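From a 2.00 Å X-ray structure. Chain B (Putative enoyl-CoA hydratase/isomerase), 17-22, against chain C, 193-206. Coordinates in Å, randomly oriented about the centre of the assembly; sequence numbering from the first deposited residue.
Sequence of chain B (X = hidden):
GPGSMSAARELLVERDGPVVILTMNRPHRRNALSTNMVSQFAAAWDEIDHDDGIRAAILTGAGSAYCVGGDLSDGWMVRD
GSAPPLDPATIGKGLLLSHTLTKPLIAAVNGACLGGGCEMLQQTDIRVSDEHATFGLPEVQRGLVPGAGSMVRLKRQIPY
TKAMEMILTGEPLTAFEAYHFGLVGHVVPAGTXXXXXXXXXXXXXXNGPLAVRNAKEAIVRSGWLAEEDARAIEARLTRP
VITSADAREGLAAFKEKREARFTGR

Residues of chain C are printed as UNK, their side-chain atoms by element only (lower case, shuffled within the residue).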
# COMPACT_ATOMS: atom_id res chain seq x y z
N GLY B 17 -19.30 4.02 28.99
CA GLY B 17 -20.27 4.65 28.11
C GLY B 17 -20.30 3.95 26.76
O GLY B 17 -20.41 2.73 26.71
N PRO B 18 -20.17 4.70 25.65
CA PRO B 18 -20.21 4.07 24.33
C PRO B 18 -18.92 3.31 23.91
O PRO B 18 -18.89 2.74 22.83
CB PRO B 18 -20.44 5.25 23.39
CG PRO B 18 -19.80 6.41 24.10
CD PRO B 18 -20.02 6.16 25.56
N VAL B 19 -17.90 3.31 24.75
CA VAL B 19 -16.61 2.63 24.47
C VAL B 19 -16.45 1.35 25.32
O VAL B 19 -16.82 1.32 26.49
CB VAL B 19 -15.43 3.60 24.74
CG1 VAL B 19 -14.05 2.98 24.39
CG2 VAL B 19 -15.63 4.91 23.97
N VAL B 20 -15.95 0.28 24.71
CA VAL B 20 -15.56 -0.93 25.43
C VAL B 20 -14.05 -1.04 25.30
O VAL B 20 -13.51 -0.81 24.21
CB VAL B 20 -16.25 -2.25 24.89
CG1 VAL B 20 -16.28 -2.27 23.39
CG2 VAL B 20 -15.52 -3.50 25.39
N ILE B 21 -13.39 -1.37 26.41
CA ILE B 21 -11.96 -1.61 26.45
C ILE B 21 -11.72 -3.08 26.78
O ILE B 21 -12.21 -3.58 27.81
CB ILE B 21 -11.26 -0.75 27.51
CG1 ILE B 21 -11.54 0.73 27.26
CG2 ILE B 21 -9.74 -1.01 27.50
CD1 ILE B 21 -11.34 1.56 28.50
N LEU B 22 -10.98 -3.74 25.90
CA LEU B 22 -10.62 -5.13 26.03
C LEU B 22 -9.15 -5.19 26.42
O LEU B 22 -8.30 -4.58 25.76
CB LEU B 22 -10.81 -5.84 24.69
CG LEU B 22 -12.22 -5.83 24.10
CD1 LEU B 22 -12.22 -6.56 22.76
CD2 LEU B 22 -13.19 -6.48 25.07
N UNK C 193 -0.19 4.92 25.33
CA UNK C 193 -1.01 4.38 24.22
C UNK C 193 -2.49 4.31 24.54
O UNK C 193 -3.29 4.73 23.73
c UNK C 193 -0.49 3.00 23.73
N UNK C 194 -2.87 3.80 25.71
CA UNK C 194 -4.28 3.71 26.04
C UNK C 194 -4.90 5.13 26.10
O UNK C 194 -6.01 5.32 25.63
c UNK C 194 -6.08 2.01 29.13
c UNK C 194 -6.79 1.94 26.68
c UNK C 194 -6.01 2.72 27.76
c UNK C 194 -4.54 2.93 27.33
N UNK C 195 -4.18 6.09 26.68
CA UNK C 195 -4.67 7.49 26.76
C UNK C 195 -5.01 8.00 25.34
O UNK C 195 -6.10 8.53 25.11
c UNK C 195 -3.60 8.45 27.34
o UNK C 195 -2.13 8.44 29.26
c UNK C 195 -3.31 8.21 28.82
o UNK C 195 -4.25 7.84 29.55
N UNK C 196 -4.09 7.82 24.40
CA UNK C 196 -4.31 8.25 23.03
C UNK C 196 -5.46 7.48 22.35
O UNK C 196 -6.27 8.08 21.64
c UNK C 196 -3.68 10.31 19.11
c UNK C 196 -3.45 10.03 20.59
n UNK C 196 -3.96 11.76 18.84
c UNK C 196 -3.08 8.55 20.79
c UNK C 196 -3.01 8.13 22.22
N UNK C 197 -5.54 6.16 22.56
CA UNK C 197 -6.62 5.35 22.01
C UNK C 197 -7.98 5.85 22.50
O UNK C 197 -8.95 5.86 21.74
c UNK C 197 -6.44 3.87 22.34
N UNK C 198 -8.04 6.28 23.77
CA UNK C 198 -9.29 6.80 24.36
C UNK C 198 -9.69 8.11 23.73
O UNK C 198 -10.88 8.38 23.50
n UNK C 198 -9.85 5.03 29.00
n UNK C 198 -7.82 4.58 30.04
c UNK C 198 -9.34 6.13 28.18
n UNK C 198 -9.68 3.33 30.55
c UNK C 198 -9.11 4.32 29.86
c UNK C 198 -9.25 5.75 26.70
c UNK C 198 -9.16 7.00 25.86
N UNK C 199 -8.71 8.96 23.47
CA UNK C 199 -8.95 10.21 22.77
C UNK C 199 -9.51 9.92 21.36
O UNK C 199 -10.49 10.54 20.92
c UNK C 199 -7.66 11.03 22.73
o UNK C 199 -7.84 12.17 21.94
N UNK C 200 -8.92 8.96 20.67
CA UNK C 200 -9.41 8.59 19.34
C UNK C 200 -10.84 8.03 19.42
O UNK C 200 -11.70 8.39 18.59
c UNK C 200 -7.34 9.03 16.92
c UNK C 200 -6.08 7.08 17.93
c UNK C 200 -7.13 8.18 18.17
c UNK C 200 -8.46 7.59 18.65
N UNK C 201 -11.10 7.18 20.41
CA UNK C 201 -12.41 6.59 20.56
C UNK C 201 -13.48 7.68 20.82
O UNK C 201 -14.63 7.55 20.38
c UNK C 201 -12.43 5.56 21.70
N UNK C 202 -13.08 8.73 21.53
CA UNK C 202 -13.97 9.82 21.89
C UNK C 202 -14.43 10.55 20.64
O UNK C 202 -15.60 10.87 20.50
o UNK C 202 -14.22 11.40 24.85
c UNK C 202 -14.19 11.63 23.62
o UNK C 202 -14.87 12.53 23.08
c UNK C 202 -13.25 10.80 22.80
N UNK C 203 -13.50 10.81 19.74
CA UNK C 203 -13.82 11.43 18.47
C UNK C 203 -14.79 10.55 17.66
O UNK C 203 -15.77 11.05 17.09
n UNK C 203 -15.00 16.01 16.07
n UNK C 203 -14.79 13.72 16.20
n UNK C 203 -16.85 14.68 15.78
c UNK C 203 -12.53 11.72 17.70
c UNK C 203 -13.35 13.76 16.44
c UNK C 203 -15.55 14.80 16.02
c UNK C 203 -12.69 12.40 16.35
N UNK C 204 -14.52 9.25 17.62
CA UNK C 204 -15.35 8.33 16.85
C UNK C 204 -16.76 8.26 17.44
O UNK C 204 -17.74 8.25 16.73
c UNK C 204 -14.71 6.91 16.75
c UNK C 204 -15.72 5.90 16.16
c UNK C 204 -13.43 6.99 15.90
c UNK C 204 -12.60 5.73 15.90
N UNK C 205 -16.83 8.23 18.77
CA UNK C 205 -18.10 8.18 19.49
C UNK C 205 -19.01 9.38 19.18
O UNK C 205 -20.23 9.25 19.20
c UNK C 205 -17.77 6.53 21.35
c UNK C 205 -17.82 8.00 21.04
c UNK C 205 -18.81 8.76 21.92
N UNK C 206 -18.41 10.51 18.87
CA UNK C 206 -19.11 11.73 18.56
C UNK C 206 -19.54 11.76 17.08
O UNK C 206 -20.28 12.68 16.67
c UNK C 206 -18.22 12.93 18.88
c UNK C 206 -16.78 14.12 20.60
n UNK C 206 -14.81 16.03 19.71
c UNK C 206 -17.96 13.15 20.38
c UNK C 206 -16.11 16.27 19.55
n UNK C 206 -16.49 17.41 18.98
n UNK C 206 -17.04 15.41 19.96

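Position 193 carries a single side-chain carbon, which lies far from the strand stretch; this is C:Ala193, at the start of the helical stretch. At 194 there are four carbons, forked at the second, the pattern of leucine rather than isoleucine. C:Leu194 directs its CA-to-CB bond toward the strand, and its CD1 lies 4.3 Å from CG2 of B:Ile21, a loose apolar contact.

Position 195 has two carbons, the second bearing two oxygens. Two terminal oxygens on one carbon make a carboxylate, and the single carbon before it makes the residue C:Asp195, out of reach of the strand. Four carbons in a row ending in nitrogen identify 196 as C:Lys196, whose chain bends at chi2 (62°, p) and stays out of reach of the strand stretch. A lone carbon at 197 gives C:Ala197, not in contact with the strand.

At 198 three carbons lead to a nitrogen and then to a carbon holding two more nitrogens, a guanidinium. C:Arg198 leaves the helix sideways, yet its end comes nearer the strand, and NH2 reaches 3.2 Å from CD1 of B:Ile21. The methyl group offers no acceptor, so this close approach is packing, and its geometry about the guanidinium is oblique.

One carbon followed by one oxygen marks 199 as C:Ser199, remote from the strand stretch. The four carbons of 200, forked at the second, belong to C:Leu200, which is buried without touching the strand. Position 201 again shows one carbon, but here it meets chain B: the CB of C:Ala201 is 4.0 Å from CG2 of B:Val19. The short side chain accompanies a CA separation of 7.0 Å between C:Ala201 and B:Val19.

Two carbons with two oxygens on the second make 202 C:Asp202, its CA-to-CB bond pointing away from the strand. At 203 the three carbons, nitrogen and terminal carbon with two nitrogens spell C:Arg203, again out of reach. Four carbons forked at the first, with one arm two carbons long, define 204 as C:Ile204, likewise beyond contact. Position 205 has three carbons, one carrying the other two. This is C:Val205, whose CG1 approaches CG of B:Pro18 to 3.4 Å and whose CG2 lies 3.8 Å from CG2 of B:Val19; its chi1 of 144° falls between the usual wells. At 206 three carbons, a nitrogen and a carbon with two more nitrogens make C:Arg206, which does not reach the strand.

The contact is built from side chains alone, with no hydrogen bond across it. Positions 194, 198, 201 and 205 recur at intervals of three or four and so line one side of the helix, while B:Val19 and B:Ile21, alternate residues of the strand, point toward it and B:Val20 and B:Leu22 do not reach it. The axes run nearly antiparallel, at 151°, which sets B:Ile21 against the early helix and B:Pro18 against its later part. Together the stretches bury 289 Å².

Chain C, residues 193-206: ALDKARSLADRIVR
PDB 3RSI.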